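Local coordinates for protein predicted ATPase of the ABC class (Vibrio vulnificus, PDB 5D6A) that binds the non-hydrolysable ATP analogue AMP-PNP and probably hydrolyses ATP, as expected of an ABC-class ATPase, at residues Q502-W516 with M545-V559. Residues are numbered along the deposited sequence; the frame is centred on the assembly and turned at random.
Sequences QLESSDEVNAIGWVW and MPQHGDLAKPRPIDV
W514 lays its indole against P546: proline CG sits 3.3 Å from the centroid of the six-membered ring, almost on its normal, a CH-pi contact. H548 turns its imidazole edge toward the face of the indole's five-membered ring, an offset edge-to-face pair with planes at 61°. One turn before W514 on helix 506-519, N510 CB receives L551 CD2 at 3.6 Å; just after W514, V515 CG2 meets CE of the extended M545 (selenomethionine) at 3.5 Å. A511 and I512 pack on the P554 ring, while V559 CG1 meets the W516 indole in plane at its edge, 3.6 Å from NE1. The backbone adds a weak bond from A552 N to D507 O.

At the start of the helix, S505 and E508 form a capping box, and E508 OE2 accepts from both E504 N and S505 N. A water links E508 OE1 to R555 N and D558 OD2. R555 grips D558 side-on in a salt bridge, NE to OD2 at 2.8 Å and NH2 to OD1. R555 NH2 also gives Q502 OE1 a weak bond, while Q502 NE2 is hydrogen-bonded to E279 O and A300 O. Outside, R72 and R143 pair with D550, and S119 holds D507 OD2. A long loop thus wraps one side of a capped helix and leads into helix 556-564, within the MRB1590 C-terminal domain.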
loop_
_atom_site.group_PDB
_atom_site.type_symbol
_atom_site.label_atom_id
_atom_site.label_comp_id
_atom_site.label_asym_id
_atom_site.label_seq_id
_atom_site.Cartn_x
_atom_site.Cartn_y
_atom_site.Cartn_z
ATOM N N GLN A 502 -5.426 -2.085 -10.786
ATOM C CA GLN A 502 -6.203 -1.601 -11.923
ATOM C C GLN A 502 -7.296 -0.619 -11.506
ATOM O O GLN A 502 -7.727 0.192 -12.320
ATOM C CB GLN A 502 -6.818 -2.764 -12.700
ATOM C CG GLN A 502 -5.842 -3.489 -13.608
ATOM C CD GLN A 502 -6.480 -4.675 -14.298
ATOM O OE1 GLN A 502 -6.970 -5.586 -13.641
ATOM N NE2 GLN A 502 -6.457 -4.682 -15.623
ATOM N N LEU A 503 -7.747 -0.693 -10.250
ATOM C CA LEU A 503 -8.780 0.230 -9.765
ATOM C C LEU A 503 -8.330 1.664 -9.969
ATOM O O LEU A 503 -7.160 1.988 -9.767
ATOM C CB LEU A 503 -9.114 -0.010 -8.293
ATOM C CG LEU A 503 -9.942 -1.254 -7.966
ATOM C CD1 LEU A 503 -10.120 -1.402 -6.461
ATOM C CD2 LEU A 503 -11.295 -1.193 -8.657
ATOM N N GLU A 504 -9.271 2.517 -10.362
ATOM C CA GLU A 504 -8.982 3.914 -10.664
ATOM C C GLU A 504 -9.412 4.891 -9.569
ATOM O O GLU A 504 -8.631 5.746 -9.164
ATOM C CB GLU A 504 -9.680 4.290 -11.971
ATOM C CG GLU A 504 -9.431 5.711 -12.441
ATOM C CD GLU A 504 -7.986 5.976 -12.818
ATOM O OE1 GLU A 504 -7.280 5.029 -13.223
ATOM O OE2 GLU A 504 -7.568 7.146 -12.729
ATOM N N SER A 505 -10.650 4.764 -9.101
ATOM C CA SER A 505 -11.186 5.691 -8.104
ATOM C C SER A 505 -11.758 5.021 -6.866
ATOM O O SER A 505 -12.174 3.862 -6.901
ATOM C CB SER A 505 -12.284 6.545 -8.745
ATOM O OG SER A 505 -12.905 7.393 -7.793
ATOM N N SER A 506 -11.778 5.773 -5.766
ATOM C CA SER A 506 -12.358 5.284 -4.526
ATOM C C SER A 506 -13.873 5.215 -4.711
ATOM O O SER A 506 -14.560 4.528 -3.961
ATOM C CB SER A 506 -12.006 6.196 -3.353
ATOM O OG SER A 506 -12.563 7.478 -3.534
ATOM N N ASP A 507 -14.382 5.941 -5.712
ATOM C CA ASP A 507 -15.814 5.937 -6.025
ATOM C C ASP A 507 -16.270 4.537 -6.373
ATOM O O ASP A 507 -17.328 4.106 -5.935
ATOM C CB ASP A 507 -16.141 6.876 -7.190
ATOM C CG ASP A 507 -15.933 8.342 -6.847
ATOM O OD1 ASP A 507 -15.421 8.646 -5.748
ATOM O OD2 ASP A 507 -16.287 9.196 -7.686
ATOM N N GLU A 508 -15.480 3.826 -7.173
ATOM C CA GLU A 508 -15.854 2.454 -7.519
ATOM C C GLU A 508 -15.691 1.513 -6.319
ATOM O O GLU A 508 -16.383 0.506 -6.231
ATOM C CB GLU A 508 -15.173 1.940 -8.816
ATOM C CG GLU A 508 -13.676 2.166 -8.956
ATOM C CD GLU A 508 -13.137 1.768 -10.328
ATOM O OE1 GLU A 508 -13.782 0.968 -11.036
ATOM O OE2 GLU A 508 -12.048 2.252 -10.697
ATOM N N VAL A 509 -14.812 1.866 -5.382
ATOM C CA VAL A 509 -14.641 1.066 -4.163
ATOM C C VAL A 509 -15.907 1.232 -3.313
ATOM O O VAL A 509 -16.403 0.264 -2.727
ATOM C CB VAL A 509 -13.387 1.466 -3.359
ATOM C CG1 VAL A 509 -13.292 0.659 -2.072
ATOM C CG2 VAL A 509 -12.133 1.261 -4.192
ATOM N N ASN A 510 -16.425 2.458 -3.246
ATOM C CA ASN A 510 -17.668 2.710 -2.521
ATOM C C ASN A 510 -18.794 1.942 -3.186
ATOM O O ASN A 510 -19.613 1.321 -2.512
ATOM C CB ASN A 510 -18.008 4.203 -2.482
ATOM C CG ASN A 510 -17.172 4.971 -1.477
ATOM O OD1 ASN A 510 -16.874 4.475 -0.387
ATOM N ND2 ASN A 510 -16.820 6.205 -1.821
ATOM N N ALA A 511 -18.817 1.976 -4.514
ATOM C CA ALA A 511 -19.838 1.267 -5.272
ATOM C C ALA A 511 -19.763 -0.228 -4.992
ATOM O O ALA A 511 -20.791 -0.892 -4.910
ATOM C CB ALA A 511 -19.692 1.542 -6.759
ATOM N N ILE A 512 -18.545 -0.753 -4.842
ATOM C CA ILE A 512 -18.358 -2.172 -4.539
ATOM C C ILE A 512 -19.039 -2.490 -3.209
ATOM O O ILE A 512 -19.735 -3.498 -3.082
ATOM C CB ILE A 512 -16.860 -2.562 -4.498
ATOM C CG1 ILE A 512 -16.274 -2.561 -5.917
ATOM C CG2 ILE A 512 -16.677 -3.953 -3.900
ATOM C CD1 ILE A 512 -14.770 -2.735 -5.978
ATOM N N GLY A 513 -18.852 -1.615 -2.227
ATOM C CA GLY A 513 -19.465 -1.802 -0.920
ATOM C C GLY A 513 -20.980 -1.751 -0.989
ATOM O O GLY A 513 -21.666 -2.495 -0.281
ATOM N N TRP A 514 -21.517 -0.878 -1.840
ATOM C CA TRP A 514 -22.972 -0.772 -1.965
ATOM C C TRP A 514 -23.588 -1.907 -2.793
ATOM O O TRP A 514 -24.799 -2.117 -2.751
ATOM C CB TRP A 514 -23.391 0.621 -2.435
ATOM C CG TRP A 514 -23.168 1.621 -1.345
ATOM C CD1 TRP A 514 -22.155 2.530 -1.252
ATOM C CD2 TRP A 514 -23.937 1.754 -0.144
ATOM N NE1 TRP A 514 -22.264 3.244 -0.085
ATOM C CE2 TRP A 514 -23.350 2.790 0.615
ATOM C CE3 TRP A 514 -25.077 1.111 0.358
ATOM C CZ2 TRP A 514 -23.865 3.201 1.848
ATOM C CZ3 TRP A 514 -25.589 1.519 1.584
ATOM C CH2 TRP A 514 -24.981 2.555 2.316
ATOM N N VAL A 515 -22.755 -2.643 -3.526
ATOM C CA VAL A 515 -23.229 -3.815 -4.256
ATOM C C VAL A 515 -23.372 -4.925 -3.226
ATOM O O VAL A 515 -24.352 -5.663 -3.228
ATOM C CB VAL A 515 -22.264 -4.247 -5.376
ATOM C CG1 VAL A 515 -22.627 -5.629 -5.901
ATOM C CG2 VAL A 515 -22.270 -3.222 -6.500
ATOM N N TRP A 516 -22.381 -5.022 -2.343
ATOM C CA TRP A 516 -22.389 -5.996 -1.247
ATOM C C TRP A 516 -23.654 -5.795 -0.422
ATOM O O TRP A 516 -24.333 -6.756 -0.063
ATOM C CB TRP A 516 -21.161 -5.777 -0.360
ATOM C CG TRP A 516 -19.845 -6.173 -0.984
ATOM C CD1 TRP A 516 -19.588 -6.402 -2.307
ATOM C CD2 TRP A 516 -18.583 -6.241 -0.319
ATOM N NE1 TRP A 516 -18.258 -6.690 -2.491
ATOM C CE2 TRP A 516 -17.616 -6.585 -1.287
ATOM C CE3 TRP A 516 -18.180 -6.074 1.009
ATOM C CZ2 TRP A 516 -16.272 -6.765 -0.971
ATOM C CZ3 TRP A 516 -16.844 -6.251 1.323
ATOM C CH2 TRP A 516 -15.904 -6.594 0.336
HETATM N N MSE A 545 -28.844 2.029 -5.081
HETATM C CA MSE A 545 -27.796 2.455 -4.158
HETATM C C MSE A 545 -28.216 3.763 -3.561
HETATM O O MSE A 545 -29.055 4.460 -4.135
HETATM C CB MSE A 545 -26.494 2.699 -4.905
HETATM C CG MSE A 545 -25.986 1.431 -5.571
HETATM SE SE MSE A 545 -24.184 1.747 -6.301
HETATM C CE MSE A 545 -23.795 -0.130 -6.740
ATOM N N PRO A 546 -27.654 4.125 -2.391
ATOM C CA PRO A 546 -28.006 5.427 -1.829
ATOM C C PRO A 546 -27.696 6.518 -2.844
ATOM O O PRO A 546 -26.808 6.347 -3.678
ATOM C CB PRO A 546 -27.092 5.553 -0.608
ATOM C CG PRO A 546 -26.740 4.159 -0.241
ATOM C CD PRO A 546 -26.729 3.375 -1.521
ATOM N N GLN A 547 -28.410 7.631 -2.770
ATOM C CA GLN A 547 -28.214 8.712 -3.729
ATOM C C GLN A 547 -26.955 9.546 -3.454
ATOM O O GLN A 547 -27.035 10.757 -3.248
ATOM C CB GLN A 547 -29.478 9.579 -3.791
ATOM C CG GLN A 547 -30.683 8.799 -4.308
ATOM C CD GLN A 547 -31.975 9.592 -4.301
ATOM O OE1 GLN A 547 -32.130 10.547 -3.541
ATOM N NE2 GLN A 547 -32.924 9.180 -5.137
ATOM N N HIS A 548 -25.794 8.885 -3.462
ATOM C CA HIS A 548 -24.521 9.576 -3.245
ATOM C C HIS A 548 -23.950 10.039 -4.581
ATOM O O HIS A 548 -24.237 9.452 -5.629
ATOM C CB HIS A 548 -23.480 8.681 -2.556
ATOM C CG HIS A 548 -23.898 8.162 -1.216
ATOM N ND1 HIS A 548 -24.497 8.955 -0.261
ATOM C CD2 HIS A 548 -23.713 6.952 -0.635
ATOM C CE1 HIS A 548 -24.720 8.239 0.827
ATOM N NE2 HIS A 548 -24.248 7.021 0.629
ATOM N N GLY A 549 -23.124 11.081 -4.535
ATOM C CA GLY A 549 -22.495 11.625 -5.736
ATOM C C GLY A 549 -21.094 11.092 -5.987
ATOM O O GLY A 549 -20.478 11.418 -7.003
ATOM N N ASP A 550 -20.592 10.269 -5.067
ATOM C CA ASP A 550 -19.245 9.701 -5.190
ATOM C C ASP A 550 -19.276 8.181 -5.385
ATOM O O ASP A 550 -18.709 7.419 -4.594
ATOM C CB ASP A 550 -18.370 10.107 -3.988
ATOM C CG ASP A 550 -19.034 9.836 -2.643
ATOM O OD1 ASP A 550 -20.237 9.506 -2.614
ATOM O OD2 ASP A 550 -18.349 9.973 -1.604
ATOM N N LEU A 551 -19.947 7.763 -6.457
ATOM C CA LEU A 551 -20.061 6.357 -6.834
ATOM C C LEU A 551 -19.801 6.200 -8.337
ATOM O O LEU A 551 -20.240 7.028 -9.142
ATOM C CB LEU A 551 -21.456 5.824 -6.503
ATOM C CG LEU A 551 -21.889 5.793 -5.035
ATOM C CD1 LEU A 551 -23.363 5.434 -4.930
ATOM C CD2 LEU A 551 -21.040 4.817 -4.233
ATOM N N ALA A 552 -19.083 5.137 -8.702
ATOM C CA ALA A 552 -18.763 4.836 -10.100
ATOM C C ALA A 552 -18.975 3.348 -10.351
ATOM O O ALA A 552 -18.567 2.521 -9.531
ATOM C CB ALA A 552 -17.326 5.221 -10.403
ATOM N N LYS A 553 -19.607 3.001 -11.475
ATOM C CA LYS A 553 -19.877 1.595 -11.779
ATOM C C LYS A 553 -18.602 0.765 -11.771
ATOM O O LYS A 553 -17.685 1.028 -12.550
ATOM C CB LYS A 553 -20.578 1.411 -13.130
ATOM C CG LYS A 553 -20.776 -0.067 -13.478
ATOM C CD LYS A 553 -21.411 -0.318 -14.836
ATOM C CE LYS A 553 -22.856 0.132 -14.875
ATOM N NZ LYS A 553 -23.544 -0.294 -16.126
ATOM N N PRO A 554 -18.543 -0.246 -10.888
ATOM C CA PRO A 554 -17.391 -1.122 -10.822
ATOM C C PRO A 554 -17.597 -2.344 -11.701
ATOM O O PRO A 554 -18.734 -2.667 -12.045
ATOM C CB PRO A 554 -17.384 -1.546 -9.360
ATOM C CG PRO A 554 -18.832 -1.618 -9.007
ATOM C CD PRO A 554 -19.538 -0.590 -9.855
ATOM N N ARG A 555 -16.509 -3.013 -12.070
ATOM C CA ARG A 555 -16.609 -4.226 -12.866
ATOM C C ARG A 555 -17.070 -5.366 -11.965
ATOM O O ARG A 555 -16.675 -5.429 -10.798
ATOM C CB ARG A 555 -15.262 -4.605 -13.466
ATOM C CG ARG A 555 -14.655 -3.571 -14.391
ATOM C CD ARG A 555 -13.439 -4.153 -15.092
ATOM N NE ARG A 555 -12.388 -4.533 -14.153
ATOM C CZ ARG A 555 -11.287 -5.201 -14.490
ATOM N NH1 ARG A 555 -11.083 -5.594 -15.746
ATOM N NH2 ARG A 555 -10.386 -5.494 -13.562
ATOM N N PRO A 556 -17.914 -6.269 -12.493
ATOM C CA PRO A 556 -18.356 -7.419 -11.699
ATOM C C PRO A 556 -17.174 -8.230 -11.174
ATOM O O PRO A 556 -17.196 -8.703 -10.038
ATOM C CB PRO A 556 -19.159 -8.251 -12.700
ATOM C CG PRO A 556 -19.654 -7.269 -13.699
ATOM C CD PRO A 556 -18.627 -6.173 -13.780
ATOM N N ILE A 557 -16.149 -8.373 -12.006
ATOM C CA ILE A 557 -14.956 -9.121 -11.630
ATOM C C ILE A 557 -14.228 -8.449 -10.461
ATOM O O ILE A 557 -13.612 -9.126 -9.643
ATOM C CB ILE A 557 -14.004 -9.318 -12.841
ATOM C CG1 ILE A 557 -12.900 -10.322 -12.497
ATOM C CG2 ILE A 557 -13.418 -7.989 -13.310
ATOM C CD1 ILE A 557 -11.994 -10.662 -13.662
ATOM N N ASP A 558 -14.308 -7.124 -10.374
ATOM C CA ASP A 558 -13.666 -6.399 -9.274
ATOM C C ASP A 558 -14.438 -6.559 -7.959
ATOM O O ASP A 558 -13.834 -6.644 -6.890
ATOM C CB ASP A 558 -13.475 -4.920 -9.631
ATOM C CG ASP A 558 -12.426 -4.709 -10.718
ATOM O OD1 ASP A 558 -11.502 -5.545 -10.840
ATOM O OD2 ASP A 558 -12.511 -3.698 -11.444
ATOM N N VAL A 559 -15.766 -6.606 -8.041
ATOM C CA VAL A 559 -16.601 -6.800 -6.853
ATOM C C VAL A 559 -16.263 -8.161 -6.245
ATOM O O VAL A 559 -16.132 -8.295 -5.025
ATOM C CB VAL A 559 -18.103 -6.752 -7.193
ATOM C CG1 VAL A 559 -18.945 -7.034 -5.958
ATOM C CG2 VAL A 559 -18.479 -5.400 -7.779
HETATM O O HOH W 1 -14.300 -1.719 -10.631
#